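Local structure of putative rhamnosidase (Streptomyces avermitilis, 3W5M) at residues Val523-Glu529 / Phe570-Thr576; Glu485-Val491 / Thr584-Arg590; Leu513-Gly517 / Gly577-Lys581; Ser425-Val429 / Tyr439-Glu444. The protein hydrolyses terminal non-reducing alpha-L-rhamnose residues from citrus flavonoids and from the arabinogalactan-protein gum arabic, cleaving both alpha-1,2 and alpha-1,6 linkages. The contacts are given in a common frame with arbitrary orientation. Where two conformers were deposited one is given. Numbering follows the deposited sequence.

Contact 1: Val523-Glu529 / Phe570-Thr576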
loop_
_atom_site.group_PDB
_atom_site.type_symbol
_atom_site.label_atom_id
_atom_site.label_comp_id
_atom_site.label_asym_id
_atom_site.label_seq_id
_atom_site.Cartn_x
_atom_site.Cartn_y
_atom_site.Cartn_z
ATOM N N VAL A 523 -17.786 16.212 -15.039
ATOM C CA VAL A 523 -17.361 16.633 -13.699
ATOM C C VAL A 523 -15.946 16.131 -13.483
ATOM O O VAL A 523 -15.659 14.979 -13.759
ATOM C CB VAL A 523 -18.258 16.066 -12.596
ATOM C CG1 VAL A 523 -17.841 16.608 -11.229
ATOM C CG2 VAL A 523 -19.705 16.433 -12.873
ATOM N N ARG A 524 -15.104 17.015 -12.982
ATOM C CA ARG A 524 -13.728 16.673 -12.652
ATOM C C ARG A 524 -13.515 16.728 -11.141
ATOM O O ARG A 524 -13.995 17.631 -10.464
ATOM C CB ARG A 524 -12.762 17.606 -13.366
ATOM C CG ARG A 524 -12.535 17.208 -14.802
ATOM C CD ARG A 524 -11.706 18.222 -15.562
ATOM N NE ARG A 524 -12.031 18.108 -16.980
ATOM C CZ ARG A 524 -13.131 18.619 -17.525
ATOM N NH1 ARG A 524 -13.994 19.296 -16.771
ATOM N NH2 ARG A 524 -13.359 18.467 -18.821
ATOM N N LEU A 525 -12.797 15.736 -10.608
ATOM C CA LEU A 525 -12.549 15.640 -9.168
ATOM C C LEU A 525 -11.064 15.556 -8.991
ATOM O O LEU A 525 -10.470 14.553 -9.364
ATOM C CB LEU A 525 -13.153 14.359 -8.576
ATOM C CG LEU A 525 -14.629 14.094 -8.906
ATOM C CD1 LEU A 525 -15.066 12.729 -8.393
ATOM C CD2 LEU A 525 -15.495 15.210 -8.331
ATOM N N ARG A 526 -10.482 16.581 -8.396
ATOM C CA ARG A 526 -9.068 16.554 -8.014
ATOM C C ARG A 526 -8.955 16.316 -6.508
ATOM O O ARG A 526 -9.849 16.663 -5.737
ATOM C CB ARG A 526 -8.344 17.826 -8.435
ATOM C CG ARG A 526 -8.204 17.977 -9.949
ATOM C CD ARG A 526 -7.110 18.948 -10.360
ATOM N NE ARG A 526 -7.298 20.277 -9.775
ATOM C CZ ARG A 526 -6.315 21.051 -9.316
ATOM N NH1 ARG A 526 -5.050 20.647 -9.382
ATOM N NH2 ARG A 526 -6.607 22.231 -8.780
ATOM N N HIS A 527 -7.853 15.695 -6.086
ATOM C CA HIS A 527 -7.723 15.247 -4.726
ATOM C C HIS A 527 -6.442 15.805 -4.133
ATOM O O HIS A 527 -5.394 15.771 -4.780
ATOM C CB HIS A 527 -7.716 13.704 -4.661
ATOM C CG HIS A 527 -8.951 13.073 -5.219
ATOM N ND1 HIS A 527 -9.156 12.922 -6.572
ATOM C CD2 HIS A 527 -10.023 12.515 -4.612
ATOM C CE1 HIS A 527 -10.325 12.341 -6.778
ATOM N NE2 HIS A 527 -10.874 12.091 -5.607
ATOM N N ALA A 528 -6.551 16.337 -2.917
ATOM C CA ALA A 528 -5.407 16.998 -2.248
ATOM C C ALA A 528 -5.338 16.689 -0.788
ATOM O O ALA A 528 -6.354 16.514 -0.121
ATOM C CB ALA A 528 -5.465 18.517 -2.433
ATOM N N GLU A 529 -4.112 16.693 -0.265
ATOM C CA GLU A 529 -3.904 16.451 1.163
ATOM C C GLU A 529 -4.097 17.723 2.007
ATOM O O GLU A 529 -4.468 17.634 3.171
ATOM C CB GLU A 529 -2.458 15.946 1.387
ATOM C CG GLU A 529 -2.057 14.669 0.671
ATOM C CD GLU A 529 -0.746 14.106 1.225
ATOM O OE1 GLU A 529 0.335 14.642 0.856
ATOM O OE2 GLU A 529 -0.806 13.160 2.056
ATOM N N PHE A 570 -5.826 11.841 0.249
ATOM C CA PHE A 570 -6.462 13.175 0.247
ATOM C C PHE A 570 -7.347 13.369 1.441
ATOM O O PHE A 570 -7.895 12.393 1.998
ATOM C CB PHE A 570 -7.342 13.351 -1.010
ATOM C CG PHE A 570 -8.482 12.383 -1.092
ATOM C CD1 PHE A 570 -8.266 11.054 -1.487
ATOM C CD2 PHE A 570 -9.781 12.796 -0.835
ATOM C CE1 PHE A 570 -9.337 10.173 -1.582
ATOM C CE2 PHE A 570 -10.845 11.917 -0.926
ATOM C CZ PHE A 570 -10.626 10.604 -1.285
ATOM N N ARG A 571 -7.501 14.643 1.800
ATOM C CA ARG A 571 -8.525 15.103 2.736
ATOM C C ARG A 571 -9.557 15.977 2.008
ATOM O O ARG A 571 -10.724 16.074 2.419
ATOM C CB ARG A 571 -7.868 15.915 3.854
ATOM C CG ARG A 571 -8.907 16.611 4.741
ATOM C CD ARG A 571 -8.315 17.199 6.020
ATOM N NE ARG A 571 -9.283 18.091 6.651
ATOM C CZ ARG A 571 -9.113 18.685 7.832
ATOM N NH1 ARG A 571 -7.993 18.496 8.522
ATOM N NH2 ARG A 571 -10.057 19.495 8.310
ATOM N N TYR A 572 -9.127 16.615 0.934
ATOM C CA TYR A 572 -9.995 17.573 0.220
ATOM C C TYR A 572 -10.232 17.117 -1.208
ATOM O O TYR A 572 -9.317 16.596 -1.861
ATOM C CB TYR A 572 -9.350 18.951 0.215
ATOM C CG TYR A 572 -8.951 19.439 1.599
ATOM C CD1 TYR A 572 -9.863 20.102 2.408
ATOM C CD2 TYR A 572 -7.647 19.241 2.089
ATOM C CE1 TYR A 572 -9.510 20.536 3.675
ATOM C CE2 TYR A 572 -7.286 19.670 3.354
ATOM C CZ TYR A 572 -8.222 20.323 4.133
ATOM O OH TYR A 572 -7.871 20.765 5.384
ATOM N N VAL A 573 -11.461 17.334 -1.682
ATOM C CA VAL A 573 -11.841 17.061 -3.070
ATOM C C VAL A 573 -12.305 18.367 -3.723
ATOM O O VAL A 573 -13.244 19.003 -3.232
ATOM C CB VAL A 573 -12.952 16.007 -3.148
ATOM C CG1 VAL A 573 -13.250 15.648 -4.610
ATOM C CG2 VAL A 573 -12.540 14.769 -2.363
ATOM N N GLU A 574 -11.641 18.741 -4.813
ATOM C CA GLU A 574 -12.036 19.870 -5.659
ATOM C C GLU A 574 -12.919 19.397 -6.809
ATOM O O GLU A 574 -12.541 18.517 -7.577
ATOM C CB GLU A 574 -10.814 20.532 -6.238
ATOM C CG GLU A 574 -11.118 21.707 -7.159
ATOM C CD GLU A 574 -9.967 21.993 -8.118
ATOM O OE1 GLU A 574 -9.849 21.332 -9.199
ATOM O OE2 GLU A 574 -9.183 22.906 -7.812
ATOM N N VAL A 575 -14.082 20.006 -6.926
ATOM C CA VAL A 575 -15.123 19.562 -7.859
ATOM C C VAL A 575 -15.302 20.724 -8.840
ATOM O O VAL A 575 -15.613 21.844 -8.409
ATOM C CB VAL A 575 -16.440 19.289 -7.099
ATOM C CG1 VAL A 575 -17.543 18.814 -8.036
ATOM C CG2 VAL A 575 -16.216 18.257 -6.001
ATOM N N THR A 576 -15.032 20.484 -10.132
ATOM C CA THR A 576 -15.331 21.458 -11.187
ATOM C C THR A 576 -16.280 20.834 -12.226
ATOM O O THR A 576 -16.304 19.616 -12.401
ATOM C CB THR A 576 -14.066 21.974 -11.863
ATOM O OG1 THR A 576 -13.370 20.882 -12.442
ATOM C CG2 THR A 576 -13.137 22.671 -10.845
#
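Strands 523-528 and 572-576 run antiparallel, their axes approaching to 4.6 Å with 157° between their directions. Arg-524/Thr-576, Arg-526/Glu-574 and Ala-528/Tyr-572 are hydrogen-bonded pairs, each bonded both ways. At the end the ladder breaks into a classic beta bulge: Ala-528 O accepts from both Arg-571 N (2.9 Å) and Tyr-572 N (3.0 Å), as the second chain turns a corner at Arg-571. Side chains alternate between faces. Leu-525, His-527, Val-573 and Val-575 line a largely apolar face, Leu-525 CD2 lying 3.9 Å from Val-575 CG2; beta-branched valine suits an extended backbone inside a hydrophobic layer. His-527 turns its ring edge to the face of Phe-570 (centroids 4.7 Å apart, planes at 73°), while its ND1 is satisfied by Ala-547 O. On the other face Arg-526 and Glu-574 form a two-pronged salt bridge, NE to OE1 and NH2 to OE2, both 2.8 Å. Beyond the strand, Glu-529 bonds to Phe-914, Asn-541 and Asn-506, its side chain about 7 Å from those of the rhamnose-binding Arg-634 and His-916. The pair thus has one largely apolar face and one carrying a salt bridge, and its bulged end leads to the surroundings of the rhamnose-binding pocket.

Contact 2: Glu485-Val491 / Thr584-Arg590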
loop_
_atom_site.group_PDB
_atom_site.type_symbol
_atom_site.label_atom_id
_atom_site.label_comp_id
_atom_site.label_asym_id
_atom_site.label_seq_id
_atom_site.Cartn_x
_atom_site.Cartn_y
_atom_site.Cartn_z
ATOM N N GLU A 485 -16.774 4.741 5.227
ATOM C CA GLU A 485 -17.063 5.885 4.377
ATOM C C GLU A 485 -16.918 7.167 5.207
ATOM O O GLU A 485 -17.202 7.145 6.407
ATOM C CB GLU A 485 -18.467 5.757 3.788
ATOM C CG GLU A 485 -18.588 4.588 2.817
ATOM C CD GLU A 485 -19.916 4.546 2.073
ATOM O OE1 GLU A 485 -20.874 5.270 2.464
ATOM O OE2 GLU A 485 -20.007 3.783 1.085
ATOM N N LEU A 486 -16.443 8.244 4.586
ATOM C CA LEU A 486 -16.336 9.558 5.222
ATOM C C LEU A 486 -17.173 10.566 4.455
ATOM O O LEU A 486 -16.760 11.014 3.392
ATOM C CB LEU A 486 -14.873 10.045 5.263
ATOM C CG LEU A 486 -13.849 9.295 6.137
ATOM C CD1 LEU A 486 -12.444 9.850 5.954
ATOM C CD2 LEU A 486 -14.246 9.327 7.615
ATOM N N PRO A 487 -18.347 10.949 4.996
ATOM C CA PRO A 487 -19.153 11.942 4.258
ATOM C C PRO A 487 -18.427 13.280 4.271
ATOM O O PRO A 487 -17.697 13.554 5.205
ATOM C CB PRO A 487 -20.456 12.038 5.078
ATOM C CG PRO A 487 -20.471 10.841 5.963
ATOM C CD PRO A 487 -19.030 10.461 6.207
ATOM N N ALA A 488 -18.598 14.100 3.245
ATOM C CA ALA A 488 -18.010 15.426 3.235
ATOM C C ALA A 488 -18.595 16.195 4.420
ATOM O O ALA A 488 -19.780 16.049 4.720
ATOM C CB ALA A 488 -18.311 16.125 1.938
ATOM N N ARG A 489 -17.753 16.959 5.111
ATOM C CA ARG A 489 -18.149 17.639 6.338
ATOM C C ARG A 489 -18.537 19.079 6.063
ATOM O O ARG A 489 -19.250 19.690 6.860
ATOM C CB ARG A 489 -17.008 17.596 7.353
ATOM C CG ARG A 489 -16.676 16.195 7.828
ATOM C CD ARG A 489 -15.523 16.199 8.824
ATOM N NE ARG A 489 -15.852 16.639 10.195
ATOM C CZ ARG A 489 -17.017 16.461 10.832
ATOM N NH1 ARG A 489 -18.046 15.832 10.257
ATOM N NH2 ARG A 489 -17.151 16.921 12.067
ATOM N N LYS A 490 -18.048 19.622 4.949
ATOM C CA LYS A 490 -18.410 20.962 4.477
ATOM C C LYS A 490 -18.012 21.171 3.018
ATOM O O LYS A 490 -17.128 20.481 2.484
ATOM C CB LYS A 490 -17.770 22.061 5.333
ATOM C CG LYS A 490 -16.268 22.169 5.180
ATOM C CD LYS A 490 -15.777 23.514 5.679
ATOM C CE LYS A 490 -14.277 23.462 5.866
ATOM N NZ LYS A 490 -13.662 24.786 6.151
ATOM N N VAL A 491 -18.669 22.147 2.400
ATOM C CA VAL A 491 -18.450 22.546 1.018
ATOM C C VAL A 491 -18.080 24.023 1.030
ATOM O O VAL A 491 -18.780 24.843 1.636
ATOM C CB VAL A 491 -19.742 22.344 0.187
ATOM C CG1 VAL A 491 -19.542 22.776 -1.259
ATOM C CG2 VAL A 491 -20.186 20.900 0.241
ATOM N N THR A 584 -22.951 18.517 0.661
ATOM C CA THR A 584 -22.114 17.543 1.355
ATOM C C THR A 584 -22.446 16.114 0.914
ATOM O O THR A 584 -21.588 15.228 0.994
ATOM C CB THR A 584 -22.195 17.655 2.894
ATOM O OG1 THR A 584 -23.525 17.347 3.343
ATOM C CG2 THR A 584 -21.781 19.043 3.379
ATOM N N THR A 585 -23.672 15.880 0.447
ATOM C CA THR A 585 -24.046 14.534 0.041
ATOM C C THR A 585 -23.463 14.166 -1.336
ATOM O O THR A 585 -23.480 13.000 -1.702
ATOM C CB THR A 585 -25.576 14.285 0.027
ATOM O OG1 THR A 585 -26.196 15.238 -0.830
ATOM C CG2 THR A 585 -26.188 14.335 1.432
ATOM N N SER A 586 -22.934 15.136 -2.072
ATOM C CA SER A 586 -22.446 14.872 -3.436
ATOM C C SER A 586 -21.176 14.010 -3.486
ATOM O O SER A 586 -20.898 13.382 -4.505
ATOM C CB SER A 586 -22.146 16.170 -4.158
ATOM O OG SER A 586 -23.322 16.976 -4.166
ATOM N N VAL A 587 -20.392 14.058 -2.415
ATOM C CA VAL A 587 -19.073 13.400 -2.367
ATOM C C VAL A 587 -18.901 12.688 -1.015
ATOM O O VAL A 587 -19.065 13.288 0.053
ATOM C CB VAL A 587 -17.922 14.414 -2.625
ATOM C CG1 VAL A 587 -16.548 13.766 -2.464
ATOM C CG2 VAL A 587 -18.020 15.028 -4.013
ATOM N N THR A 588 -18.560 11.399 -1.058
ATOM C CA THR A 588 -18.329 10.619 0.166
ATOM C C THR A 588 -17.033 9.864 -0.065
ATOM O O THR A 588 -16.903 9.217 -1.089
ATOM C CB THR A 588 -19.483 9.644 0.396
ATOM O OG1 THR A 588 -20.726 10.390 0.451
ATOM C CG2 THR A 588 -19.299 8.866 1.689
ATOM N N GLY A 589 -16.086 9.949 0.865
ATOM C CA GLY A 589 -14.855 9.173 0.708
ATOM C C GLY A 589 -15.063 7.715 1.052
ATOM O O GLY A 589 -15.794 7.381 2.004
ATOM N N ARG A 590 -14.417 6.815 0.288
ATOM C CA ARG A 590 -14.492 5.389 0.591
ATOM C C ARG A 590 -13.079 4.977 0.962
ATOM O O ARG A 590 -12.205 4.959 0.113
ATOM C CB ARG A 590 -15.013 4.594 -0.603
ATOM C CG ARG A 590 -16.424 5.041 -1.004
ATOM C CD ARG A 590 -16.921 4.316 -2.255
ATOM N NE ARG A 590 -16.002 4.531 -3.361
ATOM C CZ ARG A 590 -15.706 3.645 -4.320
ATOM N NH1 ARG A 590 -16.272 2.431 -4.364
ATOM N NH2 ARG A 590 -14.827 3.997 -5.264
HETATM O O HOH W 1 -21.334 12.724 1.928
#
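Leu-486 and Gly-589 satisfy each other's backbone: Leu-486 N to Gly-589 O and Gly-589 N to Leu-486 O are both 2.8 Å, the one hydrogen-bonded pair within these two segments. Pro-487 has no amide hydrogen to offer, and its non-hydrogen-bonded pairing with Thr-588 asks for none. Ala-488 N makes two weak bonds, to Val-587 O and to water 1, each 3.3 Å. That water donates to Thr-584 O (2.7 Å) and is hydrogen-bonded to Thr-588 OG1 (2.8 Å), filling the gap where the chains separate. There the small Ala-488 lets Thr-584 come close (Ala-488 CB to Thr-584 CB, 4.3 Å), and Val-491 CG2 reaches Thr-584 CG2 at 4.0 Å. Charged ends find partners elsewhere: Glu-485 pairs with Arg-512, and Arg-590 donates to Pro-563 O. The backbone of Thr-588 also bonds to Arg-512, on strand 510-515 of the same beta-sandwich. Backbone pairing therefore yields to a water bridge as the chains diverge at the strand ends, while Thr-584 still packs on Ala-488 and Val-491.

Contact 3: Leu513-Gly517 / Gly577-Lys581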
loop_
_atom_site.group_PDB
_atom_site.type_symbol
_atom_site.label_atom_id
_atom_site.label_comp_id
_atom_site.label_asym_id
_atom_site.label_seq_id
_atom_site.Cartn_x
_atom_site.Cartn_y
_atom_site.Cartn_z
ATOM N N LEU A 513 -19.415 9.837 -6.056
ATOM C CA LEU A 513 -19.984 11.091 -6.538
ATOM C C LEU A 513 -21.446 10.823 -6.851
ATOM O O LEU A 513 -21.749 9.829 -7.548
ATOM C CB LEU A 513 -19.257 11.512 -7.804
ATOM C CG LEU A 513 -19.770 12.710 -8.588
ATOM C CD1 LEU A 513 -19.622 14.015 -7.782
ATOM C CD2 LEU A 513 -19.087 12.796 -9.943
ATOM N N ARG A 514 -22.342 11.666 -6.302
ATOM C CA ARG A 514 -23.749 11.688 -6.726
ATOM C C ARG A 514 -23.988 12.997 -7.467
ATOM O O ARG A 514 -23.602 14.071 -6.997
ATOM C CB ARG A 514 -24.744 11.590 -5.560
ATOM C CG ARG A 514 -24.554 10.451 -4.570
ATOM C CD ARG A 514 -24.659 9.059 -5.191
ATOM N NE ARG A 514 -25.951 8.800 -5.838
ATOM C CZ ARG A 514 -27.046 8.376 -5.215
ATOM N NH1 ARG A 514 -27.032 8.164 -3.904
ATOM N NH2 ARG A 514 -28.160 8.168 -5.914
ATOM N N VAL A 515 -24.581 12.909 -8.648
ATOM C CA VAL A 515 -24.776 14.090 -9.486
ATOM C C VAL A 515 -25.975 13.890 -10.419
ATOM O O VAL A 515 -26.208 12.796 -10.930
ATOM C CB VAL A 515 -23.492 14.440 -10.283
ATOM C CG1 VAL A 515 -23.061 13.273 -11.187
ATOM C CG2 VAL A 515 -23.654 15.724 -11.084
ATOM N N SER A 516 -26.753 14.952 -10.612
ATOM C CA SER A 516 -27.857 14.931 -11.577
ATOM C C SER A 516 -27.611 16.036 -12.555
ATOM O O SER A 516 -27.241 17.143 -12.165
ATOM C CB SER A 516 -29.206 15.179 -10.914
ATOM O OG SER A 516 -29.414 14.305 -9.828
ATOM N N GLY A 517 -27.828 15.765 -13.831
ATOM C CA GLY A 517 -27.559 16.788 -14.835
ATOM C C GLY A 517 -27.699 16.255 -16.242
ATOM O O GLY A 517 -28.028 15.070 -16.457
ATOM N N GLY A 577 -17.075 21.659 -12.903
ATOM C CA GLY A 577 -18.044 21.146 -13.882
ATOM C C GLY A 577 -19.339 20.593 -13.337
ATOM O O GLY A 577 -20.160 20.074 -14.118
ATOM N N PHE A 578 -19.540 20.690 -12.017
ATOM C CA PHE A 578 -20.756 20.217 -11.376
ATOM C C PHE A 578 -21.933 21.056 -11.893
ATOM O O PHE A 578 -21.803 22.275 -12.042
ATOM C CB PHE A 578 -20.639 20.324 -9.851
ATOM C CG PHE A 578 -21.590 19.442 -9.097
ATOM C CD1 PHE A 578 -21.228 18.131 -8.753
ATOM C CD2 PHE A 578 -22.858 19.906 -8.723
ATOM C CE1 PHE A 578 -22.097 17.316 -8.061
ATOM C CE2 PHE A 578 -23.729 19.082 -8.031
ATOM C CZ PHE A 578 -23.356 17.787 -7.696
ATOM N N PRO A 579 -23.058 20.409 -12.213
ATOM C CA PRO A 579 -24.209 21.236 -12.600
ATOM C C PRO A 579 -24.925 21.765 -11.359
ATOM O O PRO A 579 -25.555 20.999 -10.621
ATOM C CB PRO A 579 -25.091 20.259 -13.385
ATOM C CG PRO A 579 -24.742 18.905 -12.851
ATOM C CD PRO A 579 -23.297 18.970 -12.445
ATOM N N GLY A 580 -24.818 23.064 -11.114
ATOM C CA GLY A 580 -25.402 23.631 -9.913
ATOM C C GLY A 580 -24.380 23.615 -8.802
ATOM O O GLY A 580 -23.187 23.743 -9.050
ATOM N N LYS A 581 -24.844 23.444 -7.575
ATOM C CA LYS A 581 -23.946 23.521 -6.430
ATOM C C LYS A 581 -23.875 22.180 -5.725
ATOM O O LYS A 581 -24.898 21.653 -5.288
ATOM C CB LYS A 581 -24.387 24.624 -5.457
ATOM C CG LYS A 581 -24.081 26.049 -5.905
ATOM C CD LYS A 581 -25.089 27.032 -5.303
ATOM C CE LYS A 581 -24.547 28.455 -5.204
ATOM N NZ LYS A 581 -24.329 29.121 -6.521
#
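Leu-513 begins the contact from strand 510-515, its CD1 meeting the ring edge of Phe-578 at CE1, 4.1 Å away. Arg-514 sends its side chain off, NH2 bonding to Glu-558 O, but its carbonyl O lies near the plane of the same ring, 3.7 Å from Phe-578 CE1. Val-515 is the hub: its CG2 sits over the ring face, 4.1 Å from the centroid of Phe-578 and 25° off the normal, a CH-pi contact, and also touches Pro-579 CD at 3.5 Å. A compact branched side chain suits this niche between an aromatic ring and a proline. Ser-516 O approaches Pro-579 CG at 3.1 Å, and Gly-517 CA stands 4.0 Å from that CG, where any side chain would collide. Across the gap, Gly-577 and Gly-580 take backbone angles that call for glycine, so the loop after strand 572-576 can curve and present Phe-578 and Pro-579. Without hydrogen bonds between the segments, the loop lies on this beta-sandwich strand by apolar side-chain packing, with backbone carbonyls against the Phe-578 edge and Pro-579.

Contact 4: Ser425-Val429 / Tyr439-Glu444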
loop_
_atom_site.group_PDB
_atom_site.type_symbol
_atom_site.label_atom_id
_atom_site.label_comp_id
_atom_site.label_asym_id
_atom_site.label_seq_id
_atom_site.Cartn_x
_atom_site.Cartn_y
_atom_site.Cartn_z
ATOM N N SER A 425 -14.998 -1.761 -25.270
ATOM C CA SER A 425 -14.380 -0.665 -24.502
ATOM C C SER A 425 -15.191 -0.300 -23.253
ATOM O O SER A 425 -14.620 -0.132 -22.175
ATOM C CB SER A 425 -14.126 0.551 -25.405
ATOM O OG SER A 425 -15.288 0.845 -26.154
ATOM N N GLY A 426 -16.518 -0.208 -23.373
ATOM C CA GLY A 426 -17.335 0.173 -22.207
ATOM C C GLY A 426 -17.028 1.597 -21.723
ATOM O O GLY A 426 -16.428 2.354 -22.447
ATOM N N PRO A 427 -17.419 1.943 -20.478
ATOM C CA PRO A 427 -17.331 3.339 -20.049
ATOM C C PRO A 427 -15.990 3.775 -19.432
ATOM O O PRO A 427 -15.728 4.982 -19.309
ATOM C CB PRO A 427 -18.415 3.429 -18.987
ATOM C CG PRO A 427 -18.520 2.071 -18.407
ATOM C CD PRO A 427 -18.099 1.097 -19.484
ATOM N N ILE A 428 -15.157 2.822 -19.018
ATOM C CA ILE A 428 -13.915 3.248 -18.346
ATOM C C ILE A 428 -12.809 3.518 -19.358
ATOM O O ILE A 428 -12.045 2.610 -19.737
ATOM C CB ILE A 428 -13.461 2.243 -17.259
ATOM C CG1 ILE A 428 -14.666 1.802 -16.450
ATOM C CG2 ILE A 428 -12.409 2.923 -16.382
ATOM C CD1 ILE A 428 -14.426 0.792 -15.335
ATOM N N VAL A 429 -12.730 4.784 -19.776
ATOM C CA VAL A 429 -11.873 5.246 -20.861
ATOM C C VAL A 429 -10.405 5.179 -20.464
ATOM O O VAL A 429 -9.532 4.800 -21.261
ATOM C CB VAL A 429 -12.266 6.703 -21.224
ATOM C CG1 VAL A 429 -11.371 7.263 -22.305
ATOM C CG2 VAL A 429 -13.736 6.734 -21.669
ATOM N N TYR A 439 -14.311 8.178 -16.781
ATOM C CA TYR A 439 -15.441 7.303 -16.980
ATOM C C TYR A 439 -16.488 8.106 -17.749
ATOM O O TYR A 439 -16.819 9.215 -17.334
ATOM C CB TYR A 439 -16.044 6.931 -15.621
ATOM C CG TYR A 439 -17.173 5.901 -15.617
ATOM C CD1 TYR A 439 -18.482 6.251 -15.980
ATOM C CD2 TYR A 439 -16.933 4.560 -15.207
ATOM C CE1 TYR A 439 -19.508 5.326 -15.938
ATOM C CE2 TYR A 439 -17.963 3.624 -15.161
ATOM C CZ TYR A 439 -19.253 4.021 -15.541
ATOM O OH TYR A 439 -20.288 3.117 -15.552
ATOM N N ASP A 440 -16.990 7.549 -18.841
ATOM C CA ASP A 440 -18.052 8.194 -19.633
ATOM C C ASP A 440 -19.311 7.311 -19.572
ATOM O O ASP A 440 -19.368 6.219 -20.153
ATOM C CB ASP A 440 -17.526 8.438 -21.052
ATOM C CG ASP A 440 -18.509 9.234 -21.955
ATOM O OD1 ASP A 440 -19.682 9.445 -21.570
ATOM O OD2 ASP A 440 -18.068 9.616 -23.062
ATOM N N ALA A 441 -20.327 7.768 -18.838
ATOM C CA ALA A 441 -21.516 6.945 -18.564
ATOM C C ALA A 441 -22.332 6.711 -19.828
ATOM O O ALA A 441 -23.153 5.793 -19.887
ATOM C CB ALA A 441 -22.384 7.564 -17.447
ATOM N N ARG A 442 -22.072 7.517 -20.845
ATOM C CA ARG A 442 -22.752 7.329 -22.131
ATOM C C ARG A 442 -22.290 6.074 -22.832
ATOM O O ARG A 442 -22.998 5.537 -23.686
ATOM C CB ARG A 442 -22.519 8.515 -23.017
ATOM C CG ARG A 442 -23.264 9.754 -22.498
ATOM C CD ARG A 442 -22.848 10.981 -23.264
ATOM N NE ARG A 442 -21.405 11.085 -23.311
ATOM C CZ ARG A 442 -20.754 12.025 -23.962
ATOM N NH1 ARG A 442 -21.423 12.949 -24.632
ATOM N NH2 ARG A 442 -19.435 12.045 -23.953
ATOM N N LYS A 443 -21.105 5.607 -22.446
ATOM C CA LYS A 443 -20.508 4.439 -23.063
ATOM C C LYS A 443 -20.834 3.159 -22.296
ATOM O O LYS A 443 -20.259 2.101 -22.589
ATOM C CB LYS A 443 -19.002 4.633 -23.203
ATOM C CG LYS A 443 -18.606 5.672 -24.235
ATOM C CD LYS A 443 -17.101 5.889 -24.253
ATOM C CE LYS A 443 -16.705 6.810 -25.410
ATOM N NZ LYS A 443 -15.283 7.317 -25.401
ATOM N N GLU A 444 -21.737 3.245 -21.323
ATOM C CA GLU A 444 -22.225 2.064 -20.624
ATOM C C GLU A 444 -22.929 1.101 -21.594
ATOM O O GLU A 444 -23.556 1.526 -22.563
ATOM C CB GLU A 444 -23.150 2.441 -19.469
ATOM C CG GLU A 444 -22.374 2.873 -18.226
ATOM C CD GLU A 444 -23.240 3.484 -17.137
ATOM O OE1 GLU A 444 -24.492 3.485 -17.288
ATOM O OE2 GLU A 444 -22.663 3.957 -16.128
#
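A single hydrogen bond joins the segments: Asp-440 N donates to Pro-427 O at 2.9 Å, and Tyr-439 CA approaches the same oxygen at 3.3 Å in a CA-H...O contact. Apolar packing surrounds it. Pro-427 lays its ring over the face of Tyr-439, CB standing 3.7 Å from the ring centroid and 17° off the normal, a CH-pi contact; proline's compact, conformationally restricted ring is well suited to offer its C-H groups to an aromatic face. Pro-427 CG also meets Glu-444 CG at 3.9 Å, and Ile-428 CG1 touches Tyr-439 CD2 at 3.8 Å. Gly-426, whose positive phi suits glycine, passes close to Lys-443 O, 3.4 Å from Gly-426 C. Polar bonds within 439-444 shape the turn. Asp-440 OD1 accepts from Arg-442 N (3.2 Å), an Asx turn, and its carboxylate holds the Arg-442 guanidinium in a salt bridge (NH2 to OD2, 2.9 Å). Tyr-439 OH donates to Glu-444 OE2 at 2.6 Å, while Glu-444 OE1 bridges to Lys-554. The contact closes the open end of the hairpin of strands 428-432 and 436-440, at the margin of the large mixed sheet: Tyr-439 bonds through its backbone to strand 548-552, and Pro-427 packs on Tyr-375 of strand 368-377.

In the fold
All four contacts reach one large mixed sheet. Contacts 1 and 4 are mostly buried, contacts 2 and 3 partly so. Contact 1, a regular ladder, is nested in sequence inside the loops closed by contacts 2 and 3 and touches both: Val-573 and Val-575 pack on Val-587, and Val-523 on Leu-513 and Phe-578. Contacts 2 and 3 meet where Ser-586 O probably accepts from Arg-514 N, at neighbouring strands. Contact 4 closes earlier in the chain, about 21 Å from contact 1 between centres. Chemistry follows place: repeated backbone bonds in contact 1, a short ladder and water in contact 2, apolar loop packing in contact 3, proline-aromatic packing in contact 4.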